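Local coordinates for Rod shape determining protein RodA (Thermus thermophilus, PDB 6BAR) that probably polymerises lipid-linked disaccharide-peptide units into peptidoglycan strands as a SEDS-family membrane glycosyltransferase needed for cell wall elongation, at residues A[156-161]-A[308-313]. Numbering follows the deposited sequence.
Sequences ALVVLF and GFQVVV
Phe309 lays its ring against that of Phe161 in an offset stack, centroids 4.6 Å apart and planes 20° from parallel. The overlap is partial: Phe309 CD1 lies over the Phe161 face toward its rim, and Phe161 CD2 reaches back to Phe309 CB at 3.5 Å. Phe161 CB sits above the centre of the Phe309 ring, 4.0 Å from the centroid, a CH-pi contact. Val313 CG2, one turn on in Phe309's own helix, lies toward the rim of the opposite face. Phe309 CG stands anti to the backbone N (chi1 -175°), on a side chain that sets out toward helix 153-170, and Leu157 CB meets the ring's edge 3.6 Å from CE2. Beside it, Val158 CG2 packs on Gln310 CG at 3.6 Å; Gln310 NE2 has a weak hydrogen bond to Thr328 O. An alanine in place of Phe309 would probably leave the Phe161 ring without its stacking partner and Leu157 CB without the ring edge it packs on. No hydrogen bond joins the segments, whose N-to-C directions lie 136° apart, nearer antiparallel than parallel. Their helices, 153-170 and 294-319, fall largely within predicted transmembrane spans. Leu181 of helix 175-184 touches Leu157 and Phe161, while Lys111 of helix 106-121 touches Val158.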
ATOM      1  N   ALA A 156      -8.251   6.510  -3.467  1.00 84.16           N
ATOM      2  CA  ALA A 156      -9.485   5.866  -3.906  1.00 86.76           C
ATOM      3  C   ALA A 156      -9.204   4.826  -4.982  1.00 97.97           C
ATOM      4  O   ALA A 156      -9.767   3.726  -4.950  1.00112.86           O
ATOM      5  CB  ALA A 156     -10.481   6.910  -4.407  1.00 84.86           C
ATOM      6  N   LEU A 157      -8.326   5.150  -5.935  1.00 85.69           N
ATOM      7  CA  LEU A 157      -7.959   4.185  -6.968  1.00 96.72           C
ATOM      8  C   LEU A 157      -7.271   2.968  -6.370  1.00 96.40           C
ATOM      9  O   LEU A 157      -7.579   1.831  -6.743  1.00 95.09           O
ATOM     10  CB  LEU A 157      -7.055   4.837  -8.012  1.00 89.21           C
ATOM     11  CG  LEU A 157      -7.739   5.792  -8.979  1.00 90.35           C
ATOM     12  CD1 LEU A 157      -6.728   6.313  -9.978  1.00103.65           C
ATOM     13  CD2 LEU A 157      -8.888   5.100  -9.683  1.00 91.24           C
ATOM     14  N   VAL A 158      -6.323   3.188  -5.453  1.00 97.06           N
ATOM     15  CA  VAL A 158      -5.632   2.069  -4.813  1.00 75.95           C
ATOM     16  C   VAL A 158      -6.629   1.165  -4.106  1.00 83.50           C
ATOM     17  O   VAL A 158      -6.617  -0.060  -4.276  1.00 92.59           O
ATOM     18  CB  VAL A 158      -4.561   2.579  -3.836  1.00 79.77           C
ATOM     19  CG1 VAL A 158      -3.887   1.409  -3.151  1.00 77.85           C
ATOM     20  CG2 VAL A 158      -3.542   3.413  -4.567  1.00103.27           C
ATOM     21  N   VAL A 159      -7.510   1.762  -3.303  1.00 84.10           N
ATOM     22  CA  VAL A 159      -8.495   0.990  -2.551  1.00 85.90           C
ATOM     23  C   VAL A 159      -9.387   0.193  -3.493  1.00 89.73           C
ATOM     24  O   VAL A 159      -9.562  -1.023  -3.330  1.00 95.43           O
ATOM     25  CB  VAL A 159      -9.321   1.922  -1.648  1.00 83.08           C
ATOM     26  CG1 VAL A 159     -10.556   1.204  -1.135  1.00 82.76           C
ATOM     27  CG2 VAL A 159      -8.467   2.428  -0.493  1.00 81.58           C
ATOM     28  N   LEU A 160      -9.967   0.868  -4.489  1.00 92.11           N
ATOM     29  CA  LEU A 160     -10.888   0.200  -5.401  1.00 99.43           C
ATOM     30  C   LEU A 160     -10.197  -0.929  -6.151  1.00 97.56           C
ATOM     31  O   LEU A 160     -10.767  -2.014  -6.312  1.00 89.87           O
ATOM     32  CB  LEU A 160     -11.481   1.213  -6.381  1.00 91.21           C
ATOM     33  CG  LEU A 160     -12.667   0.750  -7.231  1.00108.27           C
ATOM     34  CD1 LEU A 160     -13.729   0.068  -6.370  1.00119.42           C
ATOM     35  CD2 LEU A 160     -13.270   1.925  -7.980  1.00102.80           C
ATOM     36  N   PHE A 161      -8.964  -0.702  -6.606  1.00 81.51           N
ATOM     37  CA  PHE A 161      -8.266  -1.740  -7.342  1.00 77.25           C
ATOM     38  C   PHE A 161      -7.913  -2.916  -6.445  1.00 94.93           C
ATOM     39  O   PHE A 161      -7.966  -4.072  -6.883  1.00 96.58           O
ATOM     40  CB  PHE A 161      -7.013  -1.173  -7.989  1.00 83.59           C
ATOM     41  CG  PHE A 161      -6.209  -2.202  -8.690  1.00 88.95           C
ATOM     42  CD1 PHE A 161      -6.540  -2.588  -9.973  1.00 83.04           C
ATOM     43  CD2 PHE A 161      -5.144  -2.818  -8.053  1.00 90.67           C
ATOM     44  CE1 PHE A 161      -5.808  -3.551 -10.621  1.00 92.02           C
ATOM     45  CE2 PHE A 161      -4.408  -3.782  -8.692  1.00104.29           C
ATOM     46  CZ  PHE A 161      -4.738  -4.153  -9.980  1.00110.05           C
ATOM     47  N   GLY A 308       1.472  -3.134  -6.256  1.00 93.59           N
ATOM     48  CA  GLY A 308       1.742  -3.064  -7.680  1.00 83.95           C
ATOM     49  C   GLY A 308       0.995  -1.942  -8.374  1.00 90.42           C
ATOM     50  O   GLY A 308       1.510  -1.340  -9.321  1.00 99.30           O
ATOM     51  N   PHE A 309      -0.215  -1.626  -7.905  1.00 83.20           N
ATOM     52  CA  PHE A 309      -0.997  -0.584  -8.557  1.00 83.09           C
ATOM     53  C   PHE A 309      -0.396   0.790  -8.310  1.00 95.14           C
ATOM     54  O   PHE A 309      -0.353   1.617  -9.225  1.00102.61           O
ATOM     55  CB  PHE A 309      -2.449  -0.622  -8.083  1.00 82.94           C
ATOM     56  CG  PHE A 309      -3.344   0.357  -8.793  1.00 81.40           C
ATOM     57  CD1 PHE A 309      -3.856   0.064 -10.046  1.00 90.59           C
ATOM     58  CD2 PHE A 309      -3.678   1.565  -8.206  1.00 80.76           C
ATOM     59  CE1 PHE A 309      -4.685   0.963 -10.701  1.00 82.39           C
ATOM     60  CE2 PHE A 309      -4.507   2.468  -8.857  1.00 85.39           C
ATOM     61  CZ  PHE A 309      -5.010   2.165 -10.106  1.00 83.98           C
ATOM     62  N   GLN A 310       0.070   1.061  -7.086  1.00 91.59           N
ATOM     63  CA  GLN A 310       0.773   2.325  -6.870  1.00 80.08           C
ATOM     64  C   GLN A 310       2.010   2.420  -7.756  1.00 89.43           C
ATOM     65  O   GLN A 310       2.296   3.482  -8.336  1.00 97.90           O
ATOM     66  CB  GLN A 310       1.158   2.490  -5.405  1.00 74.64           C
ATOM     67  CG  GLN A 310      -0.038   2.578  -4.500  1.00 81.52           C
ATOM     68  CD  GLN A 310       0.282   3.241  -3.184  1.00 95.24           C
ATOM     69  OE1 GLN A 310      -0.388   3.006  -2.178  1.00114.82           O
ATOM     70  NE2 GLN A 310       1.311   4.085  -3.180  1.00 82.62           N
ATOM     71  N   VAL A 311       2.746   1.313  -7.894  1.00 95.57           N
ATOM     72  CA  VAL A 311       3.943   1.338  -8.741  1.00 95.46           C
ATOM     73  C   VAL A 311       3.573   1.670 -10.188  1.00 98.28           C
ATOM     74  O   VAL A 311       4.188   2.537 -10.830  1.00 98.71           O
ATOM     75  CB  VAL A 311       4.709   0.007  -8.639  1.00 92.70           C
ATOM     76  CG1 VAL A 311       5.842  -0.025  -9.648  1.00 92.44           C
ATOM     77  CG2 VAL A 311       5.245  -0.178  -7.230  1.00 98.58           C
ATOM     78  N   VAL A 312       2.556   0.992 -10.728  1.00101.80           N
ATOM     79  CA  VAL A 312       2.220   1.238 -12.129  1.00108.14           C
ATOM     80  C   VAL A 312       1.532   2.586 -12.319  1.00101.81           C
ATOM     81  O   VAL A 312       1.547   3.127 -13.431  1.00107.65           O
ATOM     82  CB  VAL A 312       1.371   0.101 -12.734  1.00 94.07           C
ATOM     83  CG1 VAL A 312       2.155  -1.209 -12.730  1.00 89.39           C
ATOM     84  CG2 VAL A 312       0.041  -0.042 -12.016  1.00 89.63           C
ATOM     85  N   VAL A 313       0.944   3.160 -11.266  1.00 95.79           N
ATOM     86  CA  VAL A 313       0.424   4.523 -11.354  1.00102.88           C
ATOM     87  C   VAL A 313       1.571   5.513 -11.507  1.00116.51           C
ATOM     88  O   VAL A 313       1.521   6.433 -12.336  1.00130.59           O
ATOM     89  CB  VAL A 313      -0.441   4.853 -10.124  1.00102.89           C
ATOM     90  CG1 VAL A 313      -0.495   6.362  -9.894  1.00116.24           C
ATOM     91  CG2 VAL A 313      -1.842   4.296 -10.294  1.00104.05           C
TER